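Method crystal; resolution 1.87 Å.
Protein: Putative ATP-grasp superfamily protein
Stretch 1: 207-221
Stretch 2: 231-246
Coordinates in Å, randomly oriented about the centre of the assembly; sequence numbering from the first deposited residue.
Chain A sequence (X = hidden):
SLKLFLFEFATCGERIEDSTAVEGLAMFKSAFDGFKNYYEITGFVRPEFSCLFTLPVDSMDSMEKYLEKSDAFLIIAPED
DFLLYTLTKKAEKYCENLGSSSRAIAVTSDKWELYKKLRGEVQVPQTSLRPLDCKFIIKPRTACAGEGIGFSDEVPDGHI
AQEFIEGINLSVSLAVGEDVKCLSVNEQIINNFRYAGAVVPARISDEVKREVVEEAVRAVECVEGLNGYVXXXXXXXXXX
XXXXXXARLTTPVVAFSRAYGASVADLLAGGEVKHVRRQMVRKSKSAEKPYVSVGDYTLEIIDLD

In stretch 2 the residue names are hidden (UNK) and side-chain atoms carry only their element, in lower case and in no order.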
# COMPACT_ATOMS: atom_id res chain seq x y z
N GLU A 207 -19.19 11.82 -9.22
CA GLU A 207 -19.93 11.76 -7.97
C GLU A 207 -19.44 10.59 -7.12
O GLU A 207 -19.20 10.75 -5.92
CB GLU A 207 -21.44 11.62 -8.24
CG GLU A 207 -22.30 11.46 -6.98
CD GLU A 207 -22.02 12.51 -5.91
OE1 GLU A 207 -21.80 13.69 -6.26
OE2 GLU A 207 -22.02 12.16 -4.71
N VAL A 208 -19.26 9.43 -7.74
CA VAL A 208 -18.77 8.25 -7.02
C VAL A 208 -17.38 8.54 -6.46
O VAL A 208 -17.06 8.16 -5.33
CB VAL A 208 -18.72 7.01 -7.95
CG1 VAL A 208 -17.97 5.86 -7.28
CG2 VAL A 208 -20.14 6.56 -8.28
N LYS A 209 -16.55 9.21 -7.26
CA LYS A 209 -15.21 9.56 -6.84
C LYS A 209 -15.28 10.43 -5.58
O LYS A 209 -14.62 10.15 -4.58
CB LYS A 209 -14.50 10.33 -7.96
CG LYS A 209 -13.06 10.75 -7.66
CD LYS A 209 -12.54 11.67 -8.76
CE LYS A 209 -11.06 12.00 -8.59
NZ LYS A 209 -10.74 12.67 -7.31
N ARG A 210 -16.09 11.49 -5.64
CA ARG A 210 -16.23 12.40 -4.50
C ARG A 210 -16.64 11.66 -3.23
O ARG A 210 -16.07 11.88 -2.16
CB ARG A 210 -17.26 13.49 -4.80
CG ARG A 210 -16.84 14.47 -5.89
CD ARG A 210 -17.96 15.48 -6.16
NE ARG A 210 -17.66 16.36 -7.29
CZ ARG A 210 -16.70 17.28 -7.30
NH1 ARG A 210 -15.94 17.46 -6.23
NH2 ARG A 210 -16.51 18.03 -8.39
N GLU A 211 -17.65 10.80 -3.34
CA GLU A 211 -18.13 10.04 -2.18
C GLU A 211 -17.06 9.11 -1.62
O GLU A 211 -16.86 9.04 -0.41
CB GLU A 211 -19.36 9.21 -2.57
CG GLU A 211 -20.64 10.03 -2.66
CD GLU A 211 -21.82 9.22 -3.14
OE1 GLU A 211 -21.89 8.01 -2.81
OE2 GLU A 211 -22.69 9.78 -3.83
N VAL A 212 -16.38 8.39 -2.50
CA VAL A 212 -15.34 7.46 -2.08
C VAL A 212 -14.17 8.19 -1.41
O VAL A 212 -13.61 7.71 -0.43
CB VAL A 212 -14.86 6.63 -3.30
CG1 VAL A 212 -13.57 5.89 -2.98
CG2 VAL A 212 -15.95 5.63 -3.68
N VAL A 213 -13.82 9.36 -1.93
CA VAL A 213 -12.74 10.15 -1.34
C VAL A 213 -13.21 10.66 0.02
O VAL A 213 -12.47 10.59 1.00
CB VAL A 213 -12.36 11.35 -2.23
CG1 VAL A 213 -11.40 12.28 -1.48
CG2 VAL A 213 -11.71 10.86 -3.51
N GLU A 214 -14.44 11.15 0.08
CA GLU A 214 -14.98 11.67 1.34
C GLU A 214 -14.94 10.63 2.45
O GLU A 214 -14.57 10.93 3.58
CB GLU A 214 -16.42 12.16 1.15
CG GLU A 214 -16.97 12.92 2.36
CD GLU A 214 -18.40 13.40 2.16
OE1 GLU A 214 -18.66 14.04 1.12
OE2 GLU A 214 -19.25 13.16 3.04
N GLU A 215 -15.33 9.40 2.12
CA GLU A 215 -15.33 8.34 3.12
C GLU A 215 -13.93 7.83 3.44
O GLU A 215 -13.68 7.40 4.56
CB GLU A 215 -16.23 7.19 2.67
CG GLU A 215 -17.70 7.58 2.54
CD GLU A 215 -18.17 8.46 3.69
OE1 GLU A 215 -18.01 8.05 4.85
OE2 GLU A 215 -18.71 9.56 3.42
N ALA A 216 -13.02 7.89 2.47
CA ALA A 216 -11.65 7.45 2.71
C ALA A 216 -11.01 8.41 3.71
O ALA A 216 -10.32 8.00 4.64
CB ALA A 216 -10.85 7.45 1.42
N VAL A 217 -11.25 9.70 3.51
CA VAL A 217 -10.71 10.72 4.39
C VAL A 217 -11.30 10.53 5.79
O VAL A 217 -10.58 10.59 6.78
CB VAL A 217 -11.06 12.14 3.89
CG1 VAL A 217 -10.68 13.18 4.94
CG2 VAL A 217 -10.32 12.43 2.58
N ARG A 218 -12.61 10.30 5.85
CA ARG A 218 -13.28 10.11 7.12
C ARG A 218 -12.65 8.94 7.89
O ARG A 218 -12.51 8.99 9.11
CB ARG A 218 -14.78 9.83 6.90
CG ARG A 218 -15.64 10.05 8.14
CD ARG A 218 -17.09 9.63 7.91
NE ARG A 218 -17.64 10.19 6.68
CZ ARG A 218 -17.86 11.48 6.47
NH1 ARG A 218 -17.58 12.39 7.40
NH2 ARG A 218 -18.35 11.87 5.30
N ALA A 219 -12.27 7.90 7.16
CA ALA A 219 -11.65 6.72 7.75
C ALA A 219 -10.28 7.00 8.37
O ALA A 219 -10.02 6.63 9.52
CB ALA A 219 -11.51 5.61 6.70
N VAL A 220 -9.40 7.66 7.61
CA VAL A 220 -8.07 7.94 8.13
C VAL A 220 -8.06 8.94 9.28
O VAL A 220 -7.19 8.89 10.14
CB VAL A 220 -7.11 8.44 7.01
CG1 VAL A 220 -6.93 7.34 5.95
CG2 VAL A 220 -7.64 9.70 6.38
N GLU A 221 -9.03 9.83 9.31
CA GLU A 221 -9.07 10.80 10.40
C GLU A 221 -9.40 10.12 11.73
O GLU A 221 -9.23 10.71 12.80
CB GLU A 221 -10.07 11.92 10.07
CG GLU A 221 -9.71 12.61 8.75
CD GLU A 221 -10.29 14.00 8.61
OE1 GLU A 221 -11.53 14.14 8.66
OE2 GLU A 221 -9.50 14.95 8.45
N UNK A 231 -3.01 4.21 1.93
CA UNK A 231 -3.96 3.71 0.96
C UNK A 231 -5.20 3.20 1.67
O UNK A 231 -5.10 2.58 2.72
N UNK A 232 -6.38 3.48 1.11
CA UNK A 232 -7.62 3.00 1.72
C UNK A 232 -8.40 2.17 0.71
O UNK A 232 -8.75 2.66 -0.36
c UNK A 232 -7.77 5.07 3.14
c UNK A 232 -9.80 3.63 2.83
c UNK A 232 -8.53 4.17 2.17
N UNK A 233 -8.66 0.91 1.05
CA UNK A 233 -9.42 0.03 0.16
C UNK A 233 -10.91 0.20 0.41
O UNK A 233 -11.36 0.16 1.56
o UNK A 233 -7.16 -0.98 -1.03
c UNK A 233 -7.70 -1.80 -0.25
c UNK A 233 -9.03 -1.44 0.37
o UNK A 233 -7.20 -2.90 0.03
N UNK A 234 -11.65 0.39 -0.67
CA UNK A 234 -13.09 0.61 -0.59
C UNK A 234 -13.86 -0.15 -1.66
O UNK A 234 -13.36 -0.39 -2.76
c UNK A 234 -13.16 4.35 0.46
c UNK A 234 -13.41 2.12 -0.74
c UNK A 234 -13.10 2.85 0.57
c UNK A 234 -14.87 2.33 -1.15
N UNK A 235 -15.08 -0.54 -1.33
CA UNK A 235 -15.95 -1.20 -2.29
C UNK A 235 -17.19 -0.32 -2.34
O UNK A 235 -17.79 -0.01 -1.30
c UNK A 235 -16.37 -2.62 -1.86
c UNK A 235 -17.35 -3.20 -2.89
c UNK A 235 -15.14 -3.52 -1.75
N UNK A 236 -17.57 0.11 -3.54
CA UNK A 236 -18.75 0.94 -3.68
C UNK A 236 -19.92 0.12 -4.20
O UNK A 236 -19.93 -0.29 -5.36
c UNK A 236 -20.76 2.92 -5.42
c UNK A 236 -20.57 5.21 -3.87
c UNK A 236 -21.71 4.98 -4.63
c UNK A 236 -19.61 3.13 -4.66
c UNK A 236 -19.53 4.29 -3.89
c UNK A 236 -21.81 3.84 -5.41
o UNK A 236 -22.73 5.89 -4.62
c UNK A 236 -18.49 2.11 -4.65
N UNK A 237 -20.90 -0.12 -3.33
CA UNK A 237 -22.10 -0.86 -3.71
C UNK A 237 -23.12 0.23 -4.00
O UNK A 237 -23.27 0.66 -5.14
c UNK A 237 -22.56 -1.74 -2.55
o UNK A 237 -22.67 -1.00 -1.35
N UNK A 238 -23.82 0.68 -2.96
CA UNK A 238 -24.79 1.76 -3.11
C UNK A 238 -24.17 2.95 -2.39
O UNK A 238 -24.68 4.07 -2.46
c UNK A 238 -26.04 1.19 -0.98
o UNK A 238 -26.80 1.87 -0.25
c UNK A 238 -26.13 1.38 -2.48
o UNK A 238 -25.23 0.36 -0.53
N UNK A 239 -23.07 2.69 -1.70
CA UNK A 239 -22.34 3.71 -0.95
C UNK A 239 -20.93 3.18 -0.69
O UNK A 239 -20.66 1.99 -0.90
o UNK A 239 -22.99 4.10 3.46
c UNK A 239 -22.96 2.85 1.39
c UNK A 239 -23.02 4.00 0.39
c UNK A 239 -23.50 3.20 2.78
n UNK A 239 -24.54 2.49 3.20
N UNK A 240 -20.01 4.05 -0.25
CA UNK A 240 -18.65 3.56 0.02
C UNK A 240 -18.57 2.75 1.31
O UNK A 240 -19.08 3.16 2.35
c UNK A 240 -20.03 5.52 -0.31
c UNK A 240 -18.61 5.83 -0.70
c UNK A 240 -17.83 4.85 0.13
N UNK A 241 -17.92 1.59 1.21
CA UNK A 241 -17.68 0.71 2.35
C UNK A 241 -16.16 0.62 2.48
O UNK A 241 -15.47 0.24 1.53
c UNK A 241 -20.69 -0.44 1.54
c UNK A 241 -19.70 -0.88 2.41
c UNK A 241 -22.03 -0.63 1.82
c UNK A 241 -18.23 -0.70 2.09
c UNK A 241 -20.09 -1.53 3.58
o UNK A 241 -23.73 -1.47 3.28
c UNK A 241 -22.40 -1.27 2.99
c UNK A 241 -21.44 -1.72 3.88
N UNK A 242 -15.64 0.98 3.65
CA UNK A 242 -14.20 0.92 3.90
C UNK A 242 -13.83 -0.49 4.32
O UNK A 242 -14.34 -1.01 5.33
c UNK A 242 -14.02 3.34 4.51
c UNK A 242 -12.32 1.74 5.35
c UNK A 242 -13.78 1.92 5.00
N UNK A 243 -12.95 -1.11 3.55
CA UNK A 243 -12.52 -2.48 3.79
C UNK A 243 -11.17 -2.62 4.48
O UNK A 243 -10.97 -3.50 5.33
c UNK A 243 -14.96 -3.44 2.23
c UNK A 243 -12.24 -4.74 2.71
c UNK A 243 -13.66 -2.98 1.59
c UNK A 243 -12.42 -3.25 2.44
N UNK A 244 -10.22 -1.76 4.11
CA UNK A 244 -8.89 -1.87 4.68
C UNK A 244 -8.11 -0.56 4.58
O UNK A 244 -8.41 0.28 3.74
c UNK A 244 -6.08 -4.38 3.58
o UNK A 244 -5.05 -4.22 2.90
o UNK A 244 -6.64 -5.49 3.71
c UNK A 244 -8.14 -2.98 3.92
c UNK A 244 -6.69 -3.18 4.29
N UNK A 245 -7.14 -0.40 5.46
CA UNK A 245 -6.29 0.78 5.45
C UNK A 245 -4.84 0.32 5.44
O UNK A 245 -4.39 -0.34 6.37
c UNK A 245 -5.44 2.77 6.72
c UNK A 245 -7.90 2.31 6.65
c UNK A 245 -6.51 1.68 6.69
c UNK A 245 -8.20 3.22 7.83
N UNK A 246 -4.13 0.64 4.36
CA UNK A 246 -2.73 0.27 4.24
C UNK A 246 -1.91 1.50 4.59
O UNK A 246 -1.84 2.45 3.81
c UNK A 246 -2.42 -0.20 2.82
c UNK A 246 -3.18 -1.45 2.44
n UNK A 246 -4.10 -1.32 1.49
o UNK A 246 -2.95 -2.52 3.00

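Position 231 has no side-chain atoms, so it is Gly 231; its backbone pairs with position 246, N to O 2.8 Å and O to N 2.7 Å. Position 232 carries three carbons, one bearing the other two, and points toward the helix, against Ala 216 and Val 220. That is Val 232, whose CG2 lies 3.7 Å from Val 220 CG1 while its CB sits 4.1 Å from Ala 216 CB. Position 233 has two carbons, the second carrying two oxygens, and reaches nothing on the helix: Asp 233.

Position 234 has four carbons forked at the first, one arm two carbons long, and points toward the helix, touching Val 212 and Ala 216. It is Ile 234, chi1 m and chi2 t, an extended form that brings CD1 to 3.8 Å from Val 212 CG1 and 4.0 Å from Ala 216 CB. Position 235, again one carbon bearing two, points away: Val 235.

At position 236 a single carbon leads to a six-carbon ring bearing one oxygen; the ring lies against Val 208 and Val 212, and its oxygen meets Glu 211. This is Tyr 236. Val 208 CG1 lies over one face of the ring, 4.2 Å from the ring centroid and 16° off the normal, a CH-pi contact. At the ring edge, Tyr 236 OH donates a hydrogen bond to Glu 211 OE1 at 2.9 Å. One aromatic residue thus meets both an apolar neighbour and a carboxyl group a helical turn or less apart.

Position 237, one carbon then one oxygen, is Ser 237. Position 238 has two carbons, the second with two oxygens, and points away: Asp 238. Position 239 has three carbons, the third carrying one oxygen and one nitrogen: Gln 239. These three form the turn between strands and leave the helix essentially untouched.

Position 240 has three carbons closing a ring onto its own nitrogen, packed against Glu 211, Val 212 and Glu 215, hence Pro 240. Its CG is 4.0 Å from Val 212 CG2, and its CB is 3.6 Å from Glu 215 CG, an acid meeting it through its aliphatic stem. That acid's carboxylate is occupied by Arg 218, with NE 2.8 Å from Glu 215 OE1 in a salt bridge.

Position 241, one carbon then a six-carbon ring with an oxygen, points away: Tyr 241. Position 242, one carbon bearing two, touches Glu 215 and Ala 219; it is Val 242, its CG2 4.0 Å from Ala 219 CB. Position 243, four carbons forked at the first, is Ile 243, out of reach. Position 244, three carbons ending in two oxygens, is Glu 244, also remote. Position 245, four carbons forked at the first, points toward the helix and touches Ala 219: Ile 245, with CD1 4.2 Å from Ala 219 CB. Position 246, two carbons then one oxygen and one nitrogen, is Asn 246.

The rule is alternation: in the first strand, 232, 234 and 236 face the helix, then 240 and 242 in the second, with 245 resuming after two remote residues. Alanines at 216 and 219 meet branched strand residues, whereas the polar bond sits with Tyr 236. The contact buries 591 Å², mostly through apolar packing, with one hydrogen bond across it.

Stretch 2, residues 231-246: GVDIVYSDQPYVIEIN
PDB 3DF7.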